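PDB 3OWA: acyl-CoA dehydrogenase from Bacillus anthracis, which binds FAD and probably catalyses the alpha,beta-dehydrogenation of acyl-CoA thioesters, as other flavoproteins of the acyl-CoA dehydrogenase family do. Local coordinates for residues 363-367 against 500-505; 457-461 against 510-514. All coordinates share one frame. Numbering follows the deposited sequence.

Contact 1 (363-367 against 500-505); sequences LNKVF and VSNLYA
Two regular alpha-helical segments, 363-367 and 500-505, cross almost at right angles (-95°), their axes 10.1 Å apart at closest approach; the nearest CA atoms, 5.5 Å apart, belong to Leu-363 and Ser-501. Apolar packing does most of the work. Leu-363 (chi1 m, chi2 t) points at the second helix, its CD1 lying 3.7 Å from CB of Tyr-504 and 3.9 Å from CG1 of Val-500, while its CD2 comes within 3.8 Å of the Ser-501 CA. One turn on, Phe-367 (chi1 t) makes a CH-pi contact: CB of Ala-505 sits over one ring face, 3.9 Å from the Phe-367 ring centroid and 3.5 Å from its CZ. Polar groups lie beside this packing: Ser-501 OG is 3.8 Å from Phe-367 CD1, and the Tyr-504 hydroxyl is hydrogen-bonded to OG1 of Thr-328. Such steep helix-on-helix packing joins the two regions of acyl-CoA dehydrogenase C-terminal-domain sequence. Around the crossing, helix 305-336 touches Phe-367 and Tyr-504, helix 411-427 meets Val-500, and helix 526-554 packs against Ala-505.

Contact 2 (457-461 against 510-514); sequences LALQK and VLRTE
Leu-457 occupies the N-cap position of helix 458-482, with phi/psi of 74/7, a left-handed backbone conformation; Ala-458 to Lys-461 then form the first turn, closed by the hydrogen bond from Lys-461 N to Leu-457 O at 2.9 Å. Facing it, 510-514 is regular alpha-helix inside helix 490-520, and the closest CA atoms, those of Gln-460 and Val-510, are 6.8 Å apart. Leu-457 (chi1 m, chi2 p) reaches across with CD2, which lies 3.6 Å from Val-510 O, 3.5 Å from Glu-514 N and 3.9 Å from Thr-513 CG2, so the methyl rests against a turn of backbone already engaged in its own helical hydrogen bond. Val-510 (chi1 t) answers from the other helix: its CG1 is 3.8 Å from Lys-461 CG, and its CG2 is 3.8 Å from Gln-460 CB. Leu-457 and Thr-513 also touch Val-529 of helix 526-554. At the polar border, Lys-461 NZ and Glu-514 OE1 are 4.3 Å apart, too far for a salt bridge. Water 1 joins the side chains instead, accepting from Lys-461 NZ at 2.7 Å and donating to Glu-514 OE2 at 2.8 Å; that same carboxylate oxygen forms a salt bridge with Lys-518. This is plain helix packing in the all-helical C-terminal part of the enzyme: aliphatic groups seat the first turn of helix 458-482 on helix 490-520, with the opposite charges of Lys-461 and Glu-514 linked through solvent.

From the N terminus, the chain first enters contact 1 at helix 358-383, then passes through helices 393-401, 411-427 and 433-444 before contact 2 begins where helix 458-482 starts. Helix 490-520 then closes both: residues 500-505 complete contact 1 across 132 intervening residues, and 510-514 complete contact 2 across 48. The segments alternate, so the two loops cross rather than nest. With centres about 17 Å apart and nearest atoms about 5 Å apart, the contacts do not touch directly, but helix 490-520 carries one partner of each, tying helix 358-383 to the start of helix 458-482; contact 1 lies about 10 Å from the centre of the chain, contact 2 about 23 Å (centre to centre).

Contact 1 (363-367 against 500-505)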
ATOM      1  N   LEU A 363     -18.366  -6.493  -3.644  1.00 33.03           N
ATOM      2  CA  LEU A 363     -17.290  -6.456  -4.645  1.00 33.48           C
ATOM      3  C   LEU A 363     -16.818  -5.041  -4.966  1.00 32.57           C
ATOM      4  O   LEU A 363     -15.624  -4.822  -5.089  1.00 33.65           O
ATOM      5  CB  LEU A 363     -17.667  -7.174  -5.957  1.00 33.33           C
ATOM      6  CG  LEU A 363     -18.150  -8.633  -5.868  1.00 36.40           C
ATOM      7  CD1 LEU A 363     -18.579  -9.119  -7.255  1.00 38.37           C
ATOM      8  CD2 LEU A 363     -17.107  -9.563  -5.213  1.00 36.21           C
ATOM      9  N   ASN A 364     -17.751  -4.122  -5.168  1.00 32.51           N
ATOM     10  CA  ASN A 364     -17.427  -2.728  -5.497  1.00 32.77           C
ATOM     11  C   ASN A 364     -16.648  -2.098  -4.372  1.00 31.90           C
ATOM     12  O   ASN A 364     -15.662  -1.389  -4.593  1.00 32.61           O
ATOM     13  CB  ASN A 364     -18.701  -1.906  -5.682  1.00 33.16           C
ATOM     14  CG  ASN A 364     -19.410  -2.160  -7.013  1.00 36.08           C
ATOM     15  OD1 ASN A 364     -18.869  -2.750  -7.966  1.00 39.62           O
ATOM     16  ND2 ASN A 364     -20.633  -1.692  -7.077  1.00 33.74           N
ATOM     17  N   LYS A 365     -17.076  -2.364  -3.148  1.00 30.57           N
ATOM     18  CA  LYS A 365     -16.419  -1.776  -2.018  1.00 29.79           C
ATOM     19  C   LYS A 365     -14.954  -2.223  -1.907  1.00 28.72           C
ATOM     20  O   LYS A 365     -14.061  -1.383  -1.721  1.00 27.26           O
ATOM     21  CB  LYS A 365     -17.194  -2.063  -0.731  1.00 30.20           C
ATOM     22  CG  LYS A 365     -16.706  -1.264   0.474  1.00 32.11           C
ATOM     23  CD  LYS A 365     -15.678  -2.009   1.283  1.00 31.05           C
ATOM     24  CE  LYS A 365     -15.059  -1.101   2.292  1.00 33.85           C
ATOM     25  NZ  LYS A 365     -14.121  -1.797   3.237  1.00 32.43           N
ATOM     26  N   VAL A 366     -14.712  -3.537  -2.006  1.00 28.37           N
ATOM     27  CA  VAL A 366     -13.373  -4.057  -1.897  1.00 27.72           C
ATOM     28  C   VAL A 366     -12.565  -3.650  -3.115  1.00 28.05           C
ATOM     29  O   VAL A 366     -11.413  -3.197  -3.003  1.00 27.61           O
ATOM     30  CB  VAL A 366     -13.344  -5.620  -1.788  1.00 28.98           C
ATOM     31  CG1 VAL A 366     -11.870  -6.114  -1.818  1.00 27.14           C
ATOM     32  CG2 VAL A 366     -14.059  -6.091  -0.537  1.00 25.44           C
ATOM     33  N   PHE A 367     -13.158  -3.787  -4.295  1.00 28.60           N
ATOM     34  CA  PHE A 367     -12.382  -3.515  -5.507  1.00 29.43           C
ATOM     35  C   PHE A 367     -12.053  -2.031  -5.600  1.00 29.65           C
ATOM     36  O   PHE A 367     -10.922  -1.674  -5.884  1.00 30.28           O
ATOM     37  CB  PHE A 367     -13.149  -3.959  -6.744  1.00 29.94           C
ATOM     38  CG  PHE A 367     -12.349  -3.909  -8.008  1.00 32.91           C
ATOM     39  CD1 PHE A 367     -11.531  -4.967  -8.360  1.00 34.01           C
ATOM     40  CD2 PHE A 367     -12.466  -2.833  -8.881  1.00 33.95           C
ATOM     41  CE1 PHE A 367     -10.795  -4.937  -9.543  1.00 36.15           C
ATOM     42  CE2 PHE A 367     -11.729  -2.782 -10.057  1.00 35.05           C
ATOM     43  CZ  PHE A 367     -10.896  -3.834 -10.402  1.00 36.60           C
ATOM     44  N   VAL A 500     -14.185 -13.981  -7.993  1.00 37.22           N
ATOM     45  CA  VAL A 500     -15.468 -13.417  -8.378  1.00 37.67           C
ATOM     46  C   VAL A 500     -15.296 -11.902  -8.585  1.00 37.96           C
ATOM     47  O   VAL A 500     -15.868 -11.317  -9.530  1.00 38.36           O
ATOM     48  CB  VAL A 500     -16.542 -13.696  -7.289  1.00 38.96           C
ATOM     49  CG1 VAL A 500     -17.866 -12.973  -7.617  1.00 39.06           C
ATOM     50  CG2 VAL A 500     -16.742 -15.226  -7.106  1.00 39.20           C
ATOM     51  N   SER A 501     -14.498 -11.273  -7.724  1.00 35.97           N
ATOM     52  CA  SER A 501     -14.312  -9.835  -7.821  1.00 36.75           C
ATOM     53  C   SER A 501     -13.609  -9.485  -9.156  1.00 36.90           C
ATOM     54  O   SER A 501     -14.058  -8.613  -9.900  1.00 36.81           O
ATOM     55  CB  SER A 501     -13.490  -9.319  -6.660  1.00 35.05           C
ATOM     56  OG  SER A 501     -13.317  -7.927  -6.841  1.00 39.29           O
ATOM     57  N   ASN A 502     -12.529 -10.184  -9.466  1.00 37.03           N
ATOM     58  CA  ASN A 502     -11.829  -9.943 -10.730  1.00 38.46           C
ATOM     59  C   ASN A 502     -12.715 -10.191 -11.922  1.00 38.48           C
ATOM     60  O   ASN A 502     -12.709  -9.417 -12.864  1.00 39.60           O
ATOM     61  CB  ASN A 502     -10.558 -10.788 -10.823  1.00 38.95           C
ATOM     62  CG  ASN A 502      -9.370 -10.109 -10.165  1.00 42.52           C
ATOM     63  OD1 ASN A 502      -9.429  -8.941  -9.781  1.00 45.58           O
ATOM     64  ND2 ASN A 502      -8.296 -10.841 -10.028  1.00 47.81           N
ATOM     65  N   LEU A 503     -13.497 -11.263 -11.860  1.00 39.46           N
ATOM     66  CA  LEU A 503     -14.456 -11.570 -12.922  1.00 40.91           C
ATOM     67  C   LEU A 503     -15.494 -10.448 -13.188  1.00 39.74           C
ATOM     68  O   LEU A 503     -15.735 -10.059 -14.343  1.00 39.69           O
ATOM     69  CB  LEU A 503     -15.120 -12.930 -12.640  1.00 42.13           C
ATOM     70  CG  LEU A 503     -16.397 -13.138 -13.425  1.00 46.09           C
ATOM     71  CD1 LEU A 503     -16.024 -13.630 -14.806  1.00 50.55           C
ATOM     72  CD2 LEU A 503     -17.353 -14.078 -12.698  1.00 49.65           C
ATOM     73  N   TYR A 504     -16.090  -9.934 -12.118  1.00 39.17           N
ATOM     74  CA  TYR A 504     -17.055  -8.832 -12.191  1.00 39.37           C
ATOM     75  C   TYR A 504     -16.448  -7.557 -12.792  1.00 38.95           C
ATOM     76  O   TYR A 504     -17.067  -6.889 -13.624  1.00 40.59           O
ATOM     77  CB  TYR A 504     -17.651  -8.537 -10.789  1.00 39.36           C
ATOM     78  CG  TYR A 504     -18.837  -7.599 -10.783  1.00 38.03           C
ATOM     79  CD1 TYR A 504     -19.974  -7.871 -11.559  1.00 40.95           C
ATOM     80  CD2 TYR A 504     -18.829  -6.444 -10.013  1.00 38.44           C
ATOM     81  CE1 TYR A 504     -21.073  -7.019 -11.563  1.00 39.64           C
ATOM     82  CE2 TYR A 504     -19.926  -5.581  -9.998  1.00 39.29           C
ATOM     83  CZ  TYR A 504     -21.049  -5.882 -10.783  1.00 39.82           C
ATOM     84  OH  TYR A 504     -22.130  -5.024 -10.778  1.00 40.09           O
ATOM     85  N   ALA A 505     -15.248  -7.208 -12.369  1.00 37.57           N
ATOM     86  CA  ALA A 505     -14.582  -6.042 -12.947  1.00 37.76           C
ATOM     87  C   ALA A 505     -14.239  -6.260 -14.441  1.00 38.20           C
ATOM     88  O   ALA A 505     -14.448  -5.361 -15.273  1.00 39.08           O
ATOM     89  CB  ALA A 505     -13.320  -5.715 -12.147  1.00 36.80           C
TER

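Contact 2 (457-461 against 510-514)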
ATOM      1  N   LEU A 457     -12.503  -7.308 -29.154  1.00 65.24           N
ATOM      2  CA  LEU A 457     -12.773  -7.847 -27.803  1.00 61.62           C
ATOM      3  C   LEU A 457     -13.002  -9.370 -27.755  1.00 60.22           C
ATOM      4  O   LEU A 457     -13.350  -9.916 -26.704  1.00 59.27           O
ATOM      5  CB  LEU A 457     -13.961  -7.119 -27.143  1.00 60.68           C
ATOM      6  CG  LEU A 457     -13.765  -5.743 -26.487  1.00 60.96           C
ATOM      7  CD1 LEU A 457     -12.881  -4.802 -27.306  1.00 61.51           C
ATOM      8  CD2 LEU A 457     -15.102  -5.086 -26.168  1.00 56.62           C
ATOM      9  N   ALA A 458     -12.785 -10.054 -28.879  1.00 59.17           N
ATOM     10  CA  ALA A 458     -12.963 -11.508 -28.949  1.00 57.92           C
ATOM     11  C   ALA A 458     -12.219 -12.240 -27.828  1.00 55.47           C
ATOM     12  O   ALA A 458     -12.792 -13.077 -27.130  1.00 54.99           O
ATOM     13  CB  ALA A 458     -12.513 -12.048 -30.324  1.00 58.76           C
ATOM     14  N   LEU A 459     -10.944 -11.918 -27.666  1.00 53.42           N
ATOM     15  CA  LEU A 459     -10.126 -12.562 -26.650  1.00 52.46           C
ATOM     16  C   LEU A 459     -10.643 -12.261 -25.224  1.00 51.39           C
ATOM     17  O   LEU A 459     -10.716 -13.152 -24.379  1.00 51.05           O
ATOM     18  CB  LEU A 459      -8.653 -12.179 -26.810  1.00 51.27           C
ATOM     19  CG  LEU A 459      -7.742 -12.649 -25.668  1.00 51.49           C
ATOM     20  CD1 LEU A 459      -7.700 -14.175 -25.574  1.00 51.39           C
ATOM     21  CD2 LEU A 459      -6.338 -12.053 -25.799  1.00 50.88           C
ATOM     22  N   GLN A 460     -11.041 -11.019 -24.976  1.00 51.33           N
ATOM     23  CA  GLN A 460     -11.454 -10.620 -23.621  1.00 50.77           C
ATOM     24  C   GLN A 460     -12.786 -11.256 -23.243  1.00 51.35           C
ATOM     25  O   GLN A 460     -12.960 -11.682 -22.106  1.00 50.88           O
ATOM     26  CB  GLN A 460     -11.454  -9.087 -23.473  1.00 50.53           C
ATOM     27  CG  GLN A 460     -10.036  -8.474 -23.557  1.00 49.97           C
ATOM     28  CD  GLN A 460      -9.421  -8.526 -24.960  1.00 53.31           C
ATOM     29  OE1 GLN A 460     -10.107  -8.301 -25.951  1.00 56.01           O
ATOM     30  NE2 GLN A 460      -8.129  -8.821 -25.039  1.00 53.67           N
ATOM     31  N   LYS A 461     -13.702 -11.364 -24.213  1.00 52.22           N
ATOM     32  CA  LYS A 461     -14.958 -12.079 -24.014  1.00 53.03           C
ATOM     33  C   LYS A 461     -14.704 -13.551 -23.706  1.00 52.56           C
ATOM     34  O   LYS A 461     -15.402 -14.170 -22.910  1.00 52.41           O
ATOM     35  CB  LYS A 461     -15.862 -11.951 -25.244  1.00 54.82           C
ATOM     36  CG  LYS A 461     -16.477 -10.582 -25.447  1.00 57.74           C
ATOM     37  CD  LYS A 461     -17.503 -10.639 -26.582  1.00 65.68           C
ATOM     38  CE  LYS A 461     -17.498  -9.355 -27.420  1.00 69.09           C
ATOM     39  NZ  LYS A 461     -17.887  -9.590 -28.864  1.00 72.02           N
ATOM     40  N   VAL A 510     -15.421  -5.226 -20.143  1.00 42.80           N
ATOM     41  CA  VAL A 510     -15.674  -5.781 -21.491  1.00 44.17           C
ATOM     42  C   VAL A 510     -16.993  -5.270 -22.064  1.00 45.08           C
ATOM     43  O   VAL A 510     -17.041  -4.769 -23.191  1.00 46.12           O
ATOM     44  CB  VAL A 510     -15.658  -7.321 -21.515  1.00 44.32           C
ATOM     45  CG1 VAL A 510     -16.126  -7.840 -22.886  1.00 45.93           C
ATOM     46  CG2 VAL A 510     -14.260  -7.829 -21.244  1.00 42.86           C
ATOM     47  N   LEU A 511     -18.049  -5.376 -21.259  1.00 45.47           N
ATOM     48  CA  LEU A 511     -19.397  -5.056 -21.709  1.00 46.10           C
ATOM     49  C   LEU A 511     -19.541  -3.581 -21.959  1.00 46.68           C
ATOM     50  O   LEU A 511     -20.187  -3.187 -22.928  1.00 47.05           O
ATOM     51  CB  LEU A 511     -20.457  -5.560 -20.722  1.00 46.11           C
ATOM     52  CG  LEU A 511     -20.597  -7.088 -20.666  1.00 46.40           C
ATOM     53  CD1 LEU A 511     -21.603  -7.508 -19.592  1.00 46.29           C
ATOM     54  CD2 LEU A 511     -20.990  -7.648 -22.029  1.00 49.16           C
ATOM     55  N   ARG A 512     -18.922  -2.760 -21.105  1.00 45.77           N
ATOM     56  CA  ARG A 512     -18.962  -1.308 -21.308  1.00 46.20           C
ATOM     57  C   ARG A 512     -18.256  -0.910 -22.603  1.00 46.73           C
ATOM     58  O   ARG A 512     -18.751  -0.052 -23.356  1.00 48.44           O
ATOM     59  CB  ARG A 512     -18.356  -0.549 -20.114  1.00 45.38           C
ATOM     60  CG  ARG A 512     -18.255   0.939 -20.347  1.00 43.99           C
ATOM     61  CD  ARG A 512     -17.621   1.629 -19.172  1.00 43.25           C
ATOM     62  NE  ARG A 512     -17.537   3.053 -19.431  1.00 41.34           N
ATOM     63  CZ  ARG A 512     -16.904   3.913 -18.649  1.00 42.01           C
ATOM     64  NH1 ARG A 512     -16.305   3.482 -17.530  1.00 40.41           N
ATOM     65  NH2 ARG A 512     -16.880   5.201 -18.976  1.00 40.93           N
ATOM     66  N   THR A 513     -17.111  -1.530 -22.863  1.00 45.99           N
ATOM     67  CA  THR A 513     -16.359  -1.237 -24.072  1.00 46.78           C
ATOM     68  C   THR A 513     -17.150  -1.755 -25.321  1.00 48.90           C
ATOM     69  O   THR A 513     -17.270  -1.063 -26.328  1.00 48.96           O
ATOM     70  CB  THR A 513     -14.926  -1.820 -23.994  1.00 47.06           C
ATOM     71  OG1 THR A 513     -14.270  -1.347 -22.789  1.00 43.38           O
ATOM     72  CG2 THR A 513     -14.113  -1.448 -25.242  1.00 45.60           C
ATOM     73  N   GLU A 514     -17.698  -2.958 -25.210  1.00 49.96           N
ATOM     74  CA  GLU A 514     -18.515  -3.552 -26.259  1.00 52.69           C
ATOM     75  C   GLU A 514     -19.705  -2.656 -26.582  1.00 53.59           C
ATOM     76  O   GLU A 514     -19.980  -2.365 -27.759  1.00 54.92           O
ATOM     77  CB  GLU A 514     -18.999  -4.925 -25.800  1.00 53.37           C
ATOM     78  CG  GLU A 514     -19.610  -5.773 -26.906  1.00 58.80           C
ATOM     79  CD  GLU A 514     -20.219  -7.080 -26.384  1.00 63.37           C
ATOM     80  OE1 GLU A 514     -19.661  -7.664 -25.415  1.00 62.72           O
ATOM     81  OE2 GLU A 514     -21.267  -7.506 -26.942  1.00 65.37           O
TER
HETATM   82  O   HOH W   1     -20.618  -9.623 -28.653  1.00 76.71           O